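Local coordinates for protein 2-dehydropantoate 2-reductase (Bacillus subtilis, PDB 3EGO) that probably catalyses the NADPH-dependent reduction of ketopantoate to pantoate, the second step in making pantoate for pantothenate biosynthesis, at residues N100-K109 with W174-L182. Residues are numbered along the deposited sequence; the frame is centred on the assembly and turned at random.
Sequences NGMGHIHDLK and WYRLLTGKL
M102 lays its thioether over the flank of helix 174-182, with SD 3.8 Å from T179 CG2 and CE in range of both T179 CG2 and L178 CB. This packing joins the N-terminal, Rossmann-type domain of a ketopantoate reductase to the first helix of its C-terminal family region. The axes of helices 103-109 and 174-182 run at 153°, nearly antiparallel, 12.5 Å apart at their closest; the loop before helix 103-109 brings G101 and M102 against L178 and L182, I105 reaches across from the helix, and no hydrogen bond crosses. The M102 chain is extended through chi2 and folds at chi3 (78°), which brings CE obliquely to the rings of W174 and Y175, while CG meets L182 CD1 at 3.7 Å. With an alanine here CG, SD and CE are all gone, which would probably open a gap between L178, T179 and L182 and leave the rings of W174 and Y175 without their methyl neighbour. One turn further on, I105 splits its two branches: CG2 reaches W174 CH2 at 3.7 Å, and CD1 lies equally near L178 CD1. Y175 CB lies over the centre of one face of the W174 ring system, 3.9 Å above its plane. Beyond the segments, V119 and I121 of strand 116-128 pack on L178, and Y267 touches M102.

At the other end, N100 and K181 bring predicted active-site groups together: by similarity, N100 binds NADP(+) and substrate, and K181 is the proton donor. Their approach is OD1 to CE, at 3.9 Å, without a hydrogen bond; N100 ND2 is hydrogen-bonded to E260 OE2 and K181 NZ to N185 OD1. Back in the helix, T179 OG1 donates to Y175 O at 2.8 Å, from the face of that carbonyl opposite to T179 N.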
loop_
_atom_site.group_PDB
_atom_site.type_symbol
_atom_site.label_atom_id
_atom_site.label_comp_id
_atom_site.label_asym_id
_atom_site.label_seq_id
_atom_site.Cartn_x
_atom_site.Cartn_y
_atom_site.Cartn_z
ATOM N N ASN A 100 -15.687 0.969 17.232
ATOM C CA ASN A 100 -15.582 0.345 15.912
ATOM C C ASN A 100 -14.576 -0.786 16.002
ATOM O O ASN A 100 -13.625 -0.706 16.784
ATOM C CB ASN A 100 -15.113 1.348 14.854
ATOM C CG ASN A 100 -16.144 2.417 14.566
ATOM O OD1 ASN A 100 -17.348 2.152 14.547
ATOM N ND2 ASN A 100 -15.671 3.645 14.316
ATOM N N GLY A 101 -14.783 -1.836 15.214
ATOM C CA GLY A 101 -13.898 -2.986 15.287
ATOM C C GLY A 101 -14.267 -3.896 16.442
ATOM O O GLY A 101 -15.297 -3.695 17.085
ATOM N N MET A 102 -13.427 -4.900 16.690
ATOM C CA MET A 102 -13.682 -5.896 17.731
ATOM C C MET A 102 -12.468 -6.135 18.619
ATOM O O MET A 102 -12.500 -7.031 19.445
ATOM C CB MET A 102 -14.186 -7.226 17.120
ATOM C CG MET A 102 -15.678 -7.209 16.636
ATOM S SD MET A 102 -16.347 -8.722 15.847
ATOM C CE MET A 102 -16.610 -9.653 17.366
ATOM N N GLY A 103 -11.418 -5.313 18.490
ATOM C CA GLY A 103 -10.227 -5.428 19.347
ATOM C C GLY A 103 -10.556 -5.288 20.829
ATOM O O GLY A 103 -9.867 -5.854 21.692
ATOM N N HIS A 104 -11.624 -4.552 21.143
ATOM C CA HIS A 104 -12.016 -4.373 22.551
ATOM C C HIS A 104 -12.609 -5.644 23.125
ATOM O O HIS A 104 -12.616 -5.844 24.343
ATOM C CB HIS A 104 -12.990 -3.201 22.749
ATOM C CG HIS A 104 -14.287 -3.340 22.010
ATOM N ND1 HIS A 104 -14.351 -3.480 20.639
ATOM C CD2 HIS A 104 -15.570 -3.289 22.439
ATOM C CE1 HIS A 104 -15.614 -3.539 20.259
ATOM N NE2 HIS A 104 -16.375 -3.421 21.332
ATOM N N ILE A 105 -13.099 -6.492 22.236
ATOM C CA ILE A 105 -13.737 -7.747 22.628
ATOM C C ILE A 105 -12.722 -8.655 23.319
ATOM O O ILE A 105 -13.050 -9.315 24.292
ATOM C CB ILE A 105 -14.363 -8.446 21.412
ATOM C CG1 ILE A 105 -15.508 -7.594 20.846
ATOM C CG2 ILE A 105 -14.833 -9.833 21.783
ATOM C CD1 ILE A 105 -16.596 -7.241 21.894
ATOM N N HIS A 106 -11.472 -8.647 22.851
ATOM C CA HIS A 106 -10.405 -9.374 23.557
ATOM C C HIS A 106 -10.115 -8.777 24.954
ATOM O O HIS A 106 -9.892 -9.511 25.920
ATOM C CB HIS A 106 -9.137 -9.495 22.688
ATOM C CG HIS A 106 -9.304 -10.383 21.490
ATOM N ND1 HIS A 106 -8.749 -10.092 20.264
ATOM C CD2 HIS A 106 -9.974 -11.551 21.330
ATOM C CE1 HIS A 106 -9.065 -11.045 19.398
ATOM N NE2 HIS A 106 -9.812 -11.940 20.019
ATOM N N ASP A 107 -10.156 -7.454 25.072
ATOM C CA ASP A 107 -9.984 -6.797 26.371
ATOM C C ASP A 107 -11.123 -7.114 27.344
ATOM O O ASP A 107 -10.898 -7.344 28.534
ATOM C CB ASP A 107 -9.868 -5.275 26.196
ATOM C CG ASP A 107 -9.055 -4.878 24.957
ATOM O OD1 ASP A 107 -8.498 -5.774 24.274
ATOM O OD2 ASP A 107 -8.989 -3.663 24.658
ATOM N N LEU A 108 -12.351 -7.120 26.832
ATOM C CA LEU A 108 -13.534 -7.405 27.647
ATOM C C LEU A 108 -13.650 -8.855 28.098
ATOM O O LEU A 108 -14.161 -9.125 29.179
ATOM C CB LEU A 108 -14.810 -7.072 26.874
ATOM C CG LEU A 108 -15.034 -5.645 26.419
ATOM C CD1 LEU A 108 -16.373 -5.550 25.741
ATOM C CD2 LEU A 108 -14.947 -4.736 27.580
ATOM N N LYS A 109 -13.224 -9.772 27.232
ATOM C CA LYS A 109 -13.294 -11.205 27.489
ATOM C C LYS A 109 -12.747 -11.548 28.869
ATOM O O LYS A 109 -13.381 -12.263 29.647
ATOM C CB LYS A 109 -12.462 -11.951 26.449
ATOM C CG LYS A 109 -13.134 -13.171 25.870
ATOM C CD LYS A 109 -13.917 -12.800 24.623
ATOM C CE LYS A 109 -14.635 -14.007 24.054
ATOM N NZ LYS A 109 -14.796 -13.913 22.574
ATOM N N TRP A 174 -24.834 -10.776 20.654
ATOM C CA TRP A 174 -23.792 -9.750 20.567
ATOM C C TRP A 174 -22.792 -10.153 19.477
ATOM O O TRP A 174 -22.314 -9.313 18.701
ATOM C CB TRP A 174 -23.109 -9.534 21.943
ATOM C CG TRP A 174 -22.098 -10.575 22.352
ATOM C CD1 TRP A 174 -22.277 -11.582 23.256
ATOM C CD2 TRP A 174 -20.732 -10.688 21.892
ATOM N NE1 TRP A 174 -21.120 -12.329 23.373
ATOM C CE2 TRP A 174 -20.164 -11.809 22.539
ATOM C CE3 TRP A 174 -19.951 -9.967 20.979
ATOM C CZ2 TRP A 174 -18.833 -12.217 22.315
ATOM C CZ3 TRP A 174 -18.648 -10.370 20.750
ATOM C CH2 TRP A 174 -18.097 -11.487 21.428
ATOM N N TYR A 175 -22.522 -11.454 19.360
ATOM C CA TYR A 175 -21.446 -11.865 18.464
ATOM C C TYR A 175 -21.868 -11.733 17.020
ATOM O O TYR A 175 -21.119 -11.232 16.174
ATOM C CB TYR A 175 -20.958 -13.280 18.794
ATOM C CG TYR A 175 -19.810 -13.712 17.903
ATOM C CD1 TYR A 175 -18.492 -13.399 18.229
ATOM C CD2 TYR A 175 -20.048 -14.416 16.734
ATOM C CE1 TYR A 175 -17.439 -13.794 17.397
ATOM C CE2 TYR A 175 -19.000 -14.821 15.906
ATOM C CZ TYR A 175 -17.714 -14.507 16.248
ATOM O OH TYR A 175 -16.689 -14.911 15.417
ATOM N N ARG A 176 -23.098 -12.126 16.722
ATOM C CA ARG A 176 -23.632 -11.917 15.397
ATOM C C ARG A 176 -23.729 -10.430 15.030
ATOM O O ARG A 176 -23.451 -10.008 13.873
ATOM C CB ARG A 176 -25.030 -12.543 15.310
ATOM C CG ARG A 176 -25.629 -12.408 13.931
ATOM C CD ARG A 176 -26.963 -13.153 13.829
ATOM N NE ARG A 176 -26.818 -14.563 14.190
ATOM C CZ ARG A 176 -27.835 -15.406 14.354
ATOM N NH1 ARG A 176 -29.086 -14.981 14.199
ATOM N NH2 ARG A 176 -27.598 -16.672 14.684
ATOM N N LEU A 177 -24.169 -9.636 16.002
ATOM C CA LEU A 177 -24.319 -8.187 15.770
ATOM C C LEU A 177 -22.982 -7.555 15.285
ATOM O O LEU A 177 -22.904 -6.913 14.216
ATOM C CB LEU A 177 -24.810 -7.518 17.073
ATOM C CG LEU A 177 -25.070 -6.009 16.895
ATOM C CD1 LEU A 177 -25.971 -5.700 15.700
ATOM C CD2 LEU A 177 -25.640 -5.451 18.175
ATOM N N LEU A 178 -21.959 -7.743 16.083
ATOM C CA LEU A 178 -20.624 -7.132 15.856
ATOM C C LEU A 178 -19.886 -7.676 14.646
ATOM O O LEU A 178 -19.269 -6.924 13.872
ATOM C CB LEU A 178 -19.738 -7.256 17.107
ATOM C CG LEU A 178 -20.177 -6.654 18.456
ATOM C CD1 LEU A 178 -19.031 -6.183 19.324
ATOM C CD2 LEU A 178 -21.162 -5.556 18.310
ATOM N N THR A 179 -19.932 -8.996 14.475
ATOM C CA THR A 179 -19.194 -9.607 13.375
ATOM C C THR A 179 -19.874 -9.211 12.119
ATOM O O THR A 179 -19.253 -9.101 11.096
ATOM C CB THR A 179 -19.181 -11.171 13.428
ATOM O OG1 THR A 179 -20.535 -11.670 13.423
ATOM C CG2 THR A 179 -18.433 -11.642 14.634
ATOM N N GLY A 180 -21.173 -8.976 12.187
ATOM C CA GLY A 180 -21.903 -8.662 10.969
ATOM C C GLY A 180 -21.481 -7.327 10.399
ATOM O O GLY A 180 -21.578 -7.076 9.198
ATOM N N LYS A 181 -21.036 -6.438 11.269
ATOM C CA LYS A 181 -20.522 -5.144 10.811
ATOM C C LYS A 181 -19.017 -5.280 10.496
ATOM O O LYS A 181 -18.515 -4.677 9.556
ATOM C CB LYS A 181 -20.773 -4.090 11.892
ATOM C CG LYS A 181 -20.189 -2.681 11.588
ATOM C CD LYS A 181 -20.670 -1.630 12.619
ATOM C CE LYS A 181 -19.657 -0.486 12.750
ATOM N NZ LYS A 181 -19.239 0.013 11.403
ATOM N N LEU A 182 -18.308 -6.073 11.293
ATOM C CA LEU A 182 -16.862 -6.246 11.079
ATOM C C LEU A 182 -16.542 -6.847 9.708
ATOM O O LEU A 182 -15.638 -6.357 9.025
ATOM C CB LEU A 182 -16.224 -7.075 12.216
ATOM C CG LEU A 182 -14.684 -7.040 12.149
ATOM C CD1 LEU A 182 -14.071 -6.462 13.398
ATOM C CD2 LEU A 182 -14.156 -8.404 11.884
#